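Local coordinates for MdcD (Pseudomonas aeruginosa, PDB 5VIP), which probably serves as the beta subunit of a biotin-independent malonate decarboxylase, helping to decarboxylate a malonyl group carried on an acyl carrier protein, at residues Y224-D228 with L229-R233. Numbering follows the deposited sequence.
Sequences YLADD and LDEVR
Asp228 caps the N-terminus of a helix by accepting from the amide of Glu231, a local contact at the turn where strand 223-225, outermost in this chain's mixed sheet, passes into helix 229-242. Asp228 is the N-cap residue: its OD1 accepts a hydrogen bond from Glu231 N, 2.9 Å away, through the anti lone pair, so that a carboxylate satisfies an N-H of the first helical turn. The side chain gets there with CG anti to its own backbone N (chi1 176°), which lays the carboxylate beside the start of the helix. The carbonyl O of Asp228 accepts in turn from Val232 N, the first i to i+4 bond of the helix. A negative group at this end should also interact favourably with the helix dipole, and the second oxygen of Asp228, OD2, forms a salt bridge with Arg11, tying the cap to the N-terminal part of the chain.

Glu231 reaches back the other way. Its extended chain carries OE1 to the amide N of Ala226, 3.0 Å away and nearly straight at 168°, although the N-H arrives from above the carboxylate plane, 65° out of it. The carboxylate also rests against the methyl of Ala226, whose CB is 3.6 Å from Glu231 OE1. The first turn of the helix thus holds the strand-to-helix connection at Ala226, in a Carboxyl transferase domain of the ClpP/crotonase clan. Asp227, centre of an inverse gamma turn, directs its carboxylate to Ser12, Phe13 and Thr14.

Apolar contact is added where Leu225 and Val232 meet at about a right angle, with Leu225 CD1 4.1 Å from Val232 CG2. Val232 also touches Phe13 and Leu25. Within the helix, Arg233 NH1 forms a salt bridge with Asp230 OD1, three residues earlier, at 3.0 Å, the carboxylate oxygen lying in the guanidinium plane at its edge, while NH2 bonds to Ala24 O.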
ATOM      1  N   TYR B 224      -2.341 -12.198  20.002  1.00 18.21           N
ATOM      2  CA  TYR B 224      -3.070 -11.260  20.848  1.00 16.69           C
ATOM      3  C   TYR B 224      -2.292 -11.135  22.154  1.00 17.82           C
ATOM      4  O   TYR B 224      -2.242 -12.077  22.924  1.00 23.02           O
ATOM      5  CB  TYR B 224      -4.498 -11.781  21.075  1.00 20.15           C
ATOM      6  CG  TYR B 224      -5.396 -10.963  21.972  1.00 21.55           C
ATOM      7  CD1 TYR B 224      -5.711  -9.648  21.667  1.00 24.33           C
ATOM      8  CD2 TYR B 224      -5.966 -11.524  23.109  1.00 28.14           C
ATOM      9  CE1 TYR B 224      -6.549  -8.903  22.483  1.00 28.93           C
ATOM     10  CE2 TYR B 224      -6.810 -10.790  23.928  1.00 31.93           C
ATOM     11  CZ  TYR B 224      -7.099  -9.479  23.612  1.00 36.45           C
ATOM     12  OH  TYR B 224      -7.939  -8.739  24.421  1.00 38.97           O
ATOM     13  N   LEU B 225      -1.681  -9.978  22.397  1.00 18.59           N
ATOM     14  CA  LEU B 225      -0.729  -9.832  23.500  1.00 19.34           C
ATOM     15  C   LEU B 225      -1.288  -9.048  24.675  1.00 18.75           C
ATOM     16  O   LEU B 225      -2.028  -8.087  24.485  1.00 16.31           O
ATOM     17  CB  LEU B 225       0.545  -9.127  23.018  1.00 19.21           C
ATOM     18  CG  LEU B 225       1.171  -9.616  21.709  1.00 22.82           C
ATOM     19  CD1 LEU B 225       2.457  -8.852  21.403  1.00 21.63           C
ATOM     20  CD2 LEU B 225       1.420 -11.107  21.756  1.00 26.67           C
ATOM     21  N   ALA B 226      -0.901  -9.450  25.885  1.00 21.39           N
ATOM     22  CA  ALA B 226      -1.153  -8.657  27.075  1.00 18.70           C
ATOM     23  C   ALA B 226      -0.386  -7.356  26.963  1.00 22.09           C
ATOM     24  O   ALA B 226       0.673  -7.320  26.343  1.00 19.71           O
ATOM     25  CB  ALA B 226      -0.722  -9.410  28.338  1.00 18.37           C
ATOM     26  N   ASP B 227      -0.890  -6.300  27.596  1.00 19.45           N
ATOM     27  CA  ASP B 227      -0.190  -5.021  27.569  1.00 23.89           C
ATOM     28  C   ASP B 227       0.929  -5.062  28.589  1.00 23.64           C
ATOM     29  O   ASP B 227       0.830  -4.514  29.687  1.00 23.06           O
ATOM     30  CB  ASP B 227      -1.142  -3.854  27.842  1.00 24.52           C
ATOM     31  CG  ASP B 227      -0.430  -2.515  27.800  1.00 27.10           C
ATOM     32  OD1 ASP B 227       0.697  -2.454  27.263  1.00 22.23           O
ATOM     33  OD2 ASP B 227      -0.985  -1.522  28.310  1.00 34.12           O
ATOM     34  N   ASP B 228       2.000  -5.737  28.209  1.00 19.94           N
ATOM     35  CA  ASP B 228       3.082  -6.041  29.116  1.00 22.48           C
ATOM     36  C   ASP B 228       4.350  -6.051  28.277  1.00 20.03           C
ATOM     37  O   ASP B 228       4.449  -6.787  27.297  1.00 18.65           O
ATOM     38  CB  ASP B 228       2.834  -7.390  29.819  1.00 23.35           C
ATOM     39  CG  ASP B 228       3.985  -7.816  30.714  1.00 25.25           C
ATOM     40  OD1 ASP B 228       4.916  -8.479  30.214  1.00 28.47           O
ATOM     41  OD2 ASP B 228       3.959  -7.516  31.924  1.00 28.74           O
ATOM     42  N   LEU B 229       5.297  -5.199  28.649  1.00 21.21           N
ATOM     43  CA  LEU B 229       6.556  -5.053  27.932  1.00 22.51           C
ATOM     44  C   LEU B 229       7.325  -6.354  27.710  1.00 19.38           C
ATOM     45  O   LEU B 229       7.768  -6.639  26.597  1.00 21.81           O
ATOM     46  CB  LEU B 229       7.455  -4.064  28.682  1.00 27.25           C
ATOM     47  CG  LEU B 229       8.866  -3.959  28.122  1.00 28.10           C
ATOM     48  CD1 LEU B 229       8.775  -3.516  26.655  1.00 23.95           C
ATOM     49  CD2 LEU B 229       9.706  -2.996  28.953  1.00 26.67           C
ATOM     50  N   ASP B 230       7.526  -7.127  28.768  1.00 21.26           N
ATOM     51  CA  ASP B 230       8.283  -8.361  28.643  1.00 23.86           C
ATOM     52  C   ASP B 230       7.569  -9.328  27.696  1.00 22.16           C
ATOM     53  O   ASP B 230       8.209 -10.003  26.889  1.00 20.09           O
ATOM     54  CB  ASP B 230       8.481  -9.004  30.015  1.00 29.27           C
ATOM     55  CG  ASP B 230       9.701  -9.903  30.074  1.00 35.38           C
ATOM     56  OD1 ASP B 230      10.743  -9.588  29.444  1.00 32.08           O
ATOM     57  OD2 ASP B 230       9.617 -10.939  30.771  1.00 45.89           O
ATOM     58  N   GLU B 231       6.241  -9.388  27.792  1.00 19.60           N
ATOM     59  CA  GLU B 231       5.465 -10.255  26.911  1.00 21.48           C
ATOM     60  C   GLU B 231       5.537  -9.803  25.441  1.00 19.09           C
ATOM     61  O   GLU B 231       5.729 -10.622  24.536  1.00 16.11           O
ATOM     62  CB  GLU B 231       4.004 -10.320  27.373  1.00 20.84           C
ATOM     63  CG  GLU B 231       3.140 -11.159  26.452  1.00 23.30           C
ATOM     64  CD  GLU B 231       1.862 -11.664  27.089  1.00 23.72           C
ATOM     65  OE1 GLU B 231       0.885 -11.868  26.336  1.00 22.07           O
ATOM     66  OE2 GLU B 231       1.842 -11.890  28.322  1.00 21.21           O
ATOM     67  N   VAL B 232       5.381  -8.505  25.194  1.00 16.87           N
ATOM     68  CA  VAL B 232       5.521  -7.996  23.828  1.00 15.06           C
ATOM     69  C   VAL B 232       6.900  -8.326  23.261  1.00 15.31           C
ATOM     70  O   VAL B 232       7.014  -8.831  22.134  1.00 13.95           O
ATOM     71  CB  VAL B 232       5.276  -6.466  23.758  1.00 18.51           C
ATOM     72  CG1 VAL B 232       5.616  -5.922  22.350  1.00 15.84           C
ATOM     73  CG2 VAL B 232       3.823  -6.166  24.109  1.00 15.75           C
ATOM     74  N   ARG B 233       7.945  -8.068  24.048  1.00 13.86           N
ATOM     75  CA  ARG B 233       9.304  -8.302  23.571  1.00 13.84           C
ATOM     76  C   ARG B 233       9.540  -9.785  23.245  1.00 13.28           C
ATOM     77  O   ARG B 233      10.094 -10.134  22.202  1.00 12.14           O
ATOM     78  CB  ARG B 233      10.327  -7.827  24.601  1.00 14.22           C
ATOM     79  CG  ARG B 233      11.764  -7.972  24.133  1.00 16.97           C
ATOM     80  CD  ARG B 233      12.754  -7.805  25.279  1.00 21.18           C
ATOM     81  NE  ARG B 233      12.683  -6.500  25.916  1.00 18.97           N
ATOM     82  CZ  ARG B 233      12.304  -6.315  27.182  1.00 27.10           C
ATOM     83  NH1 ARG B 233      11.948  -7.355  27.921  1.00 22.16           N
ATOM     84  NH2 ARG B 233      12.278  -5.092  27.718  1.00 18.98           N
TER